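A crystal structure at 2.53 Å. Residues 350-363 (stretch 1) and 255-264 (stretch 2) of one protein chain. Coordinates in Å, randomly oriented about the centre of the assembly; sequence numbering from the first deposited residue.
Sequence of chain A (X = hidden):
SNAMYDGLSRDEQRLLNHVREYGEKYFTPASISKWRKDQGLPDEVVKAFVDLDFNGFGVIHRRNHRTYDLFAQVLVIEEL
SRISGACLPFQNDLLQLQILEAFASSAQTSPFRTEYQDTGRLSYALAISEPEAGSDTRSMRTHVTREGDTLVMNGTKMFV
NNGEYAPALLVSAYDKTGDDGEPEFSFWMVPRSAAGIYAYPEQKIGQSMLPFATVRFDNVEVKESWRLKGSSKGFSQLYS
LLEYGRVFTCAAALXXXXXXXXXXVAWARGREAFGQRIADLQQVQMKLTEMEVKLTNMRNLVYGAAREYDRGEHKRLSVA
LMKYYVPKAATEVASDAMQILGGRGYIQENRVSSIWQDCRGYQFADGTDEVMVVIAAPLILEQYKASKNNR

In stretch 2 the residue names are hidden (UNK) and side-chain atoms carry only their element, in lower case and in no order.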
# COMPACT_ATOMS: atom_id res chain seq x y z
N ASN A 350 -5.09 4.60 26.77
CA ASN A 350 -4.99 3.33 26.05
C ASN A 350 -3.57 2.97 25.60
O ASN A 350 -2.89 3.77 24.96
CB ASN A 350 -5.89 3.34 24.84
CG ASN A 350 -6.48 2.00 24.58
OD1 ASN A 350 -5.78 1.09 24.12
ND2 ASN A 350 -7.77 1.84 24.91
N ARG A 351 -3.14 1.76 25.91
CA ARG A 351 -1.76 1.42 25.62
C ARG A 351 -1.53 1.25 24.13
O ARG A 351 -0.41 1.43 23.67
CB ARG A 351 -1.33 0.16 26.38
CG ARG A 351 -1.90 -1.14 25.91
CD ARG A 351 -1.36 -2.27 26.78
NE ARG A 351 -1.67 -3.57 26.21
CZ ARG A 351 -1.13 -4.72 26.62
NH1 ARG A 351 -0.23 -4.73 27.60
NH2 ARG A 351 -1.50 -5.85 26.05
N VAL A 352 -2.58 0.97 23.36
CA VAL A 352 -2.42 0.81 21.91
C VAL A 352 -1.86 2.08 21.25
O VAL A 352 -1.03 2.01 20.35
CB VAL A 352 -3.74 0.37 21.24
CG1 VAL A 352 -3.60 0.42 19.76
CG2 VAL A 352 -4.06 -1.06 21.58
N SER A 353 -2.28 3.25 21.71
CA SER A 353 -1.76 4.51 21.19
C SER A 353 -0.29 4.77 21.59
O SER A 353 0.44 5.42 20.85
CB SER A 353 -2.65 5.68 21.64
OG SER A 353 -2.76 5.74 23.06
N SER A 354 0.15 4.28 22.75
CA SER A 354 1.57 4.33 23.10
C SER A 354 2.34 3.37 22.23
O SER A 354 3.42 3.70 21.74
CB SER A 354 1.82 3.97 24.56
OG SER A 354 0.81 4.50 25.38
N ILE A 355 1.80 2.17 22.06
CA ILE A 355 2.46 1.17 21.24
C ILE A 355 2.69 1.70 19.83
O ILE A 355 3.77 1.56 19.27
CB ILE A 355 1.62 -0.10 21.20
CG1 ILE A 355 1.66 -0.78 22.57
CG2 ILE A 355 2.10 -1.03 20.04
CD1 ILE A 355 0.67 -1.95 22.69
N TRP A 356 1.68 2.33 19.28
CA TRP A 356 1.74 2.89 17.94
C TRP A 356 2.87 3.90 17.85
O TRP A 356 3.65 3.91 16.90
CB TRP A 356 0.40 3.53 17.60
CG TRP A 356 0.34 4.25 16.33
CD1 TRP A 356 0.44 3.71 15.07
CD2 TRP A 356 0.07 5.65 16.16
NE1 TRP A 356 0.29 4.71 14.13
CE2 TRP A 356 0.05 5.90 14.77
CE3 TRP A 356 -0.13 6.72 17.04
CZ2 TRP A 356 -0.17 7.18 14.24
CZ3 TRP A 356 -0.34 7.99 16.52
CH2 TRP A 356 -0.36 8.21 15.13
N GLN A 357 2.95 4.76 18.84
CA GLN A 357 4.03 5.74 18.91
C GLN A 357 5.40 5.09 19.09
O GLN A 357 6.34 5.49 18.43
CB GLN A 357 3.76 6.71 20.05
CG GLN A 357 2.55 7.60 19.79
CD GLN A 357 2.18 8.46 20.98
OE1 GLN A 357 2.41 8.10 22.14
NE2 GLN A 357 1.59 9.59 20.71
N ASP A 358 5.51 4.11 19.98
CA ASP A 358 6.74 3.35 20.15
C ASP A 358 7.19 2.76 18.81
O ASP A 358 8.34 2.93 18.38
CB ASP A 358 6.58 2.20 21.15
CG ASP A 358 6.37 2.68 22.58
OD1 ASP A 358 6.73 3.83 22.90
OD2 ASP A 358 5.86 1.88 23.39
N CYS A 359 6.28 2.06 18.15
CA CYS A 359 6.67 1.35 16.94
C CYS A 359 7.13 2.31 15.84
O CYS A 359 8.07 2.01 15.11
CB CYS A 359 5.54 0.47 16.47
SG CYS A 359 5.28 -0.96 17.59
N ARG A 360 6.50 3.47 15.75
CA ARG A 360 6.92 4.48 14.78
C ARG A 360 8.37 4.86 15.02
O ARG A 360 9.09 5.12 14.07
CB ARG A 360 6.05 5.73 14.86
CG ARG A 360 6.39 6.79 13.82
CD ARG A 360 5.98 6.32 12.43
NE ARG A 360 6.47 7.16 11.33
CZ ARG A 360 7.75 7.26 10.96
NH1 ARG A 360 8.69 6.60 11.62
NH2 ARG A 360 8.08 8.04 9.94
N GLY A 361 8.77 4.89 16.29
CA GLY A 361 10.14 5.22 16.67
C GLY A 361 11.16 4.16 16.26
O GLY A 361 12.30 4.46 15.91
N TYR A 362 10.75 2.91 16.27
CA TYR A 362 11.60 1.85 15.78
C TYR A 362 12.02 2.02 14.31
O TYR A 362 13.02 1.48 13.87
CB TYR A 362 10.89 0.51 16.00
CG TYR A 362 10.75 0.15 17.46
CD1 TYR A 362 11.72 0.52 18.39
CD2 TYR A 362 9.65 -0.56 17.92
CE1 TYR A 362 11.60 0.18 19.73
CE2 TYR A 362 9.53 -0.91 19.25
CZ TYR A 362 10.50 -0.54 20.15
OH TYR A 362 10.37 -0.89 21.47
N GLN A 363 11.27 2.80 13.54
CA GLN A 363 11.65 3.05 12.16
C GLN A 363 12.87 3.96 12.04
O GLN A 363 13.44 4.06 10.96
CB GLN A 363 10.49 3.65 11.39
CG GLN A 363 9.35 2.67 11.16
CD GLN A 363 8.26 3.25 10.26
OE1 GLN A 363 7.11 3.37 10.66
NE2 GLN A 363 8.64 3.62 9.04
N UNK A 255 7.05 -7.72 19.81
CA UNK A 255 6.40 -7.89 21.09
C UNK A 255 5.32 -6.85 21.30
O UNK A 255 4.20 -7.18 21.67
N UNK A 256 5.66 -5.58 21.09
CA UNK A 256 4.69 -4.53 21.34
C UNK A 256 3.51 -4.66 20.37
O UNK A 256 2.35 -4.53 20.76
o UNK A 256 5.75 -0.66 22.85
c UNK A 256 5.32 -3.15 21.22
o UNK A 256 7.78 -0.94 22.07
c UNK A 256 6.66 -1.38 22.40
c UNK A 256 6.38 -2.87 22.25
N UNK A 257 3.83 -4.92 19.10
CA UNK A 257 2.81 -5.13 18.08
C UNK A 257 1.88 -6.27 18.49
O UNK A 257 0.66 -6.20 18.34
c UNK A 257 3.47 -5.44 16.71
N UNK A 258 2.47 -7.31 19.05
CA UNK A 258 1.69 -8.45 19.47
C UNK A 258 0.71 -8.05 20.59
O UNK A 258 -0.40 -8.59 20.67
c UNK A 258 1.13 -11.46 19.25
c UNK A 258 2.62 -9.58 19.92
o UNK A 258 1.71 -11.99 18.32
n UNK A 258 -0.21 -11.42 19.34
c UNK A 258 1.91 -10.82 20.38
N UNK A 259 1.12 -7.11 21.44
CA UNK A 259 0.30 -6.65 22.56
C UNK A 259 -0.91 -5.87 22.04
O UNK A 259 -2.03 -6.02 22.54
c UNK A 259 1.11 -5.80 23.51
N UNK A 260 -0.66 -5.04 21.03
CA UNK A 260 -1.71 -4.30 20.35
C UNK A 260 -2.74 -5.24 19.70
O UNK A 260 -3.94 -4.97 19.71
c UNK A 260 -1.11 -3.38 19.31
N UNK A 261 -2.25 -6.32 19.12
CA UNK A 261 -3.13 -7.28 18.48
C UNK A 261 -4.04 -7.96 19.51
O UNK A 261 -5.25 -8.06 19.31
c UNK A 261 -4.63 -10.65 14.97
se UNK A 261 -4.38 -8.90 15.76
c UNK A 261 -3.17 -9.46 17.18
c UNK A 261 -2.33 -8.32 17.70
N UNK A 262 -3.45 -8.41 20.62
CA UNK A 262 -4.25 -8.95 21.72
C UNK A 262 -5.37 -8.01 22.18
O UNK A 262 -6.51 -8.46 22.41
c UNK A 262 -2.42 -10.42 22.58
o UNK A 262 -0.46 -11.45 23.47
c UNK A 262 -1.35 -10.59 23.64
o UNK A 262 -1.41 -9.86 24.66
c UNK A 262 -3.37 -9.30 22.90
N UNK A 263 -5.09 -6.71 22.30
CA UNK A 263 -6.15 -5.76 22.71
C UNK A 263 -7.25 -5.67 21.65
O UNK A 263 -8.44 -5.65 21.98
c UNK A 263 -5.58 -4.36 22.99
o UNK A 263 -4.57 -5.35 24.91
c UNK A 263 -4.61 -4.34 24.17
o UNK A 263 -3.90 -3.33 24.36
N UNK A 264 -6.84 -5.59 20.38
CA UNK A 264 -7.77 -5.57 19.26
C UNK A 264 -8.69 -6.79 19.30
O UNK A 264 -9.92 -6.66 19.21
c UNK A 264 -7.00 -5.53 17.93
O HOH W 1 -0.30 -8.04 26.60

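Position 255 has no side-chain atoms, and nothing of stretch 1 comes near it. It is Gly 255.

Position 256 carries three carbons, the third bearing two oxygens. Its CA-to-CB bond points toward stretch 1, and the side chain sits among Ile 355, Asp 358, Cys 359 and Tyr 362. This carboxylate on a two-carbon arm is Glu 256. Tyr 362 OH donates a hydrogen bond to Glu 256 OE1 at 2.7 Å. Glu 256 OE2 lies 2.6 Å from Asp 358 OD2. At this distance one of the two acids probably holds a proton.

Position 257 has one carbon, its CA-to-CB bond pointing sideways. It is Ala 257.

Position 258 has three carbons, the third carrying one oxygen and one nitrogen. Its CA-to-CB bond points away from stretch 1. This is an amide, Gln 258, hydrogen-bonded elsewhere in the structure.

Position 259 shows a single carbon directed toward stretch 1. This CB lies over one face of the Arg 351 guanidinium, 3.6 Å from Arg 351 NH2, and 4.0 Å from Ile 355 CD1. It is Ala 259.

Position 260 again has one carbon. This CB is 4.0 Å from Ile 355 CG2 and 4.4 Å from Val 352 CG2. It is Ala 260.

Position 261 has an unbranched chain of two carbons, selenium and one carbon. Its CA-to-CB bond points away from stretch 1. It is Met 261, present as selenomethionine.

Position 262 has three carbons, the third with two oxygens. One oxygen lies 4.2 Å from Arg 351 NH2, beyond a salt bridge. This is Glu 262. Water 1 donates to Glu 262 OE1 (2.9 Å) and accepts from Arg 351 NH2 (2.6 Å).

Position 263 has two carbons, the second with two oxygens. One oxygen lies 2.9 Å from Arg 351 NE. This is Asp 263, in a salt bridge with Arg 351. Arg 351 NE donates to Asp 263 OD2, and Arg 351 NH2 donates a weak bond to Asp 263 OD1 at 3.3 Å.

Position 264 has one carbon and makes no contact with stretch 1. It is Ala 264.

The two helices run nearly antiparallel, at 152°, with axes 9.5 Å apart at closest approach. Ile 355 sits among Glu 256, Ala 257, Ala 259 and Ala 260; three of the four are alanines. Polar contacts flank this middle along the helices: the Arg 351–Asp 263 salt bridge toward one end, the Glu 256 carboxylate with Asp 358 and Tyr 362 toward the other.

Stretch 2 (255-264) GEAQAAMEDA
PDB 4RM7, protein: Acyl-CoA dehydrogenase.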